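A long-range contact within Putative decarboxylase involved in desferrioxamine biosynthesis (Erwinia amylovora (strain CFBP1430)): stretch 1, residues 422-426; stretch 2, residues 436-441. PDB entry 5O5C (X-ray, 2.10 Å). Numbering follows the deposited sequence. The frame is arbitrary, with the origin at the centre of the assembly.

Stretch 1 (422-426) PAIEV
Stretch 2 436-441: IFRYVP

A single carboxylate oxygen, Glu 425 OE1, takes two weak hydrogen bonds from the guanidinium of Arg 438, the residue to which Glu 425 is already bonded twice through the backbone. This doubling of backbone and side-chain pairing illustrates a general principle of antiparallel sheets: residues facing each other across two strands project their side chains to the same face, so complementary charges placed in register can meet. Here Glu 425 and Arg 438 form the hydrogen-bonded pair, with CA atoms 5.3 Å apart. Glu 425 N donates to Arg 438 O at 2.9 Å, and Arg 438 N donates to Glu 425 O at 2.8 Å, both with N-H...O angles of 160°.

The side chains reach one another through largely extended conformations. Glu 425 has chi1 -172° (t), chi2 -161° (t) and chi3 -50°; Arg 438 leaves its backbone at chi1 65° (p) and then runs straight, with chi2 173° (t), chi3 -173° (t) and chi4 -171°. In the resulting salt bridge, Arg 438 NE lies 3.3 Å from Glu 425 OE1 and Arg 438 NH2 lies 3.4 Å from the same oxygen. Both hydrogen bonds are weak, but OE1 sits at the edge of the guanidinium, near its plane, where the N-H groups can point to it. Glu 425 OE2 is hydrogen-bonded elsewhere in the structure.

The framework is built from strand 424-426 and strand 436-439, whose N-to-C directions make an angle of 155° and whose axes approach to 4.7 Å. Phi/psi values are -98/123, -97/120 and -107/146 for Ile 424 to Val 426, against -99/124, -151/168, -147/160 and -85/120 for Ile 436 to Tyr 439. Ile 424 pairs with Tyr 439 (CA to CA 4.9 Å) and Val 426 with Phe 437 (CA to CA 4.3 Å), both as non-hydrogen-bonded pairs. Just before the first strand, Ala 423 (-77/-16) extends the ladder: Val 440 N, from a residue at -119/105, donates to Ala 423 O at 3.0 Å and 167°.

The alternation that brings the charged pair together sends Ile 424, Val 426, Phe 437 and Tyr 439 to the other face, where packing is apolar. Ile 424, at chi1 -57° and chi2 -68° (both m), touches both aromatic residues: its CG2 lies 3.8 Å from Phe 437 CD2, in an oblique approach to the ring, while its CD1 meets the edge of the Tyr 439 ring, 4.3 Å from Tyr 439 CD1. Phe 437 adopts chi1 64° (p) and chi2 -84°; Tyr 439 adopts chi1 -177° (t) and chi2 73°. Val 426, with chi1 -57° (m), places CG1 4.0 Å from Phe 437 CB. Ala 423 CB lies 3.5 Å from Tyr 439 CE1, again obliquely. Together the two stretches bury 444 Å², counting both sides.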

# COMPACT_ATOMS: atom_id res chain seq x y z
N PRO B 422 -41.37 -3.02 15.59
CA PRO B 422 -41.57 -4.24 16.45
C PRO B 422 -40.89 -5.50 15.93
O PRO B 422 -40.49 -6.38 16.72
CB PRO B 422 -43.10 -4.46 16.42
CG PRO B 422 -43.67 -3.16 15.94
CD PRO B 422 -42.65 -2.60 14.99
N ALA B 423 -40.81 -5.61 14.61
CA ALA B 423 -40.06 -6.68 13.95
C ALA B 423 -38.52 -6.52 13.94
O ALA B 423 -37.81 -7.50 13.70
CB ALA B 423 -40.58 -6.88 12.52
N ILE B 424 -37.99 -5.33 14.21
CA ILE B 424 -36.53 -5.13 14.28
C ILE B 424 -36.00 -5.14 15.69
O ILE B 424 -36.46 -4.39 16.53
CB ILE B 424 -36.09 -3.80 13.63
CG1 ILE B 424 -36.56 -3.73 12.18
CG2 ILE B 424 -34.55 -3.60 13.75
CD1 ILE B 424 -35.90 -4.69 11.24
N GLU B 425 -35.05 -6.03 15.94
CA GLU B 425 -34.28 -6.05 17.17
C GLU B 425 -32.92 -5.31 16.99
O GLU B 425 -32.11 -5.74 16.17
CB GLU B 425 -34.02 -7.50 17.52
CG GLU B 425 -33.39 -7.69 18.87
CD GLU B 425 -32.75 -9.04 18.98
OE1 GLU B 425 -33.44 -10.03 18.64
OE2 GLU B 425 -31.57 -9.09 19.36
N VAL B 426 -32.70 -4.26 17.79
CA VAL B 426 -31.44 -3.47 17.77
C VAL B 426 -30.65 -3.78 19.03
O VAL B 426 -31.24 -4.07 20.04
CB VAL B 426 -31.68 -1.95 17.65
CG1 VAL B 426 -32.47 -1.61 16.42
CG2 VAL B 426 -32.38 -1.37 18.86
N ILE B 436 -26.06 -2.30 14.57
CA ILE B 436 -26.20 -3.72 14.44
C ILE B 436 -27.62 -4.13 14.89
O ILE B 436 -28.04 -3.84 16.01
CB ILE B 436 -25.12 -4.49 15.26
CG1 ILE B 436 -23.70 -4.16 14.77
CG2 ILE B 436 -25.32 -6.00 15.15
CD1 ILE B 436 -23.49 -4.33 13.28
N PHE B 437 -28.33 -4.80 14.00
CA PHE B 437 -29.69 -5.17 14.26
C PHE B 437 -30.05 -6.45 13.51
O PHE B 437 -29.27 -6.89 12.66
CB PHE B 437 -30.61 -4.02 13.81
CG PHE B 437 -30.58 -3.72 12.34
CD1 PHE B 437 -29.59 -2.90 11.79
CD2 PHE B 437 -31.58 -4.22 11.49
CE1 PHE B 437 -29.58 -2.61 10.44
CE2 PHE B 437 -31.57 -3.95 10.13
CZ PHE B 437 -30.56 -3.14 9.60
N ARG B 438 -31.20 -7.03 13.84
CA ARG B 438 -31.73 -8.13 13.05
C ARG B 438 -33.24 -8.18 12.99
O ARG B 438 -33.95 -7.64 13.83
CB ARG B 438 -31.19 -9.49 13.48
CG ARG B 438 -31.58 -9.93 14.86
CD ARG B 438 -31.14 -11.36 15.16
NE ARG B 438 -31.68 -11.76 16.44
CZ ARG B 438 -31.40 -12.87 17.12
NH1 ARG B 438 -30.54 -13.77 16.66
NH2 ARG B 438 -32.00 -13.06 18.29
N TYR B 439 -33.71 -8.88 11.98
CA TYR B 439 -35.09 -9.12 11.80
C TYR B 439 -35.49 -10.35 12.62
O TYR B 439 -35.04 -11.44 12.38
CB TYR B 439 -35.39 -9.28 10.33
CG TYR B 439 -36.85 -9.48 10.03
CD1 TYR B 439 -37.75 -8.42 10.14
CD2 TYR B 439 -37.34 -10.73 9.66
CE1 TYR B 439 -39.10 -8.60 9.89
CE2 TYR B 439 -38.67 -10.93 9.41
CZ TYR B 439 -39.55 -9.85 9.52
OH TYR B 439 -40.88 -10.04 9.26
N VAL B 440 -36.41 -10.15 13.55
CA VAL B 440 -36.95 -11.21 14.39
C VAL B 440 -38.44 -11.24 14.09
O VAL B 440 -39.15 -10.35 14.47
CB VAL B 440 -36.58 -10.94 15.88
CG1 VAL B 440 -37.05 -12.06 16.81
CG2 VAL B 440 -35.08 -10.82 16.02
N PRO B 441 -38.93 -12.24 13.31
CA PRO B 441 -40.36 -12.27 13.01
C PRO B 441 -41.19 -12.82 14.17
O PRO B 441 -40.63 -13.33 15.14
CB PRO B 441 -40.44 -13.20 11.81
CG PRO B 441 -39.30 -14.12 11.98
CD PRO B 441 -38.21 -13.35 12.67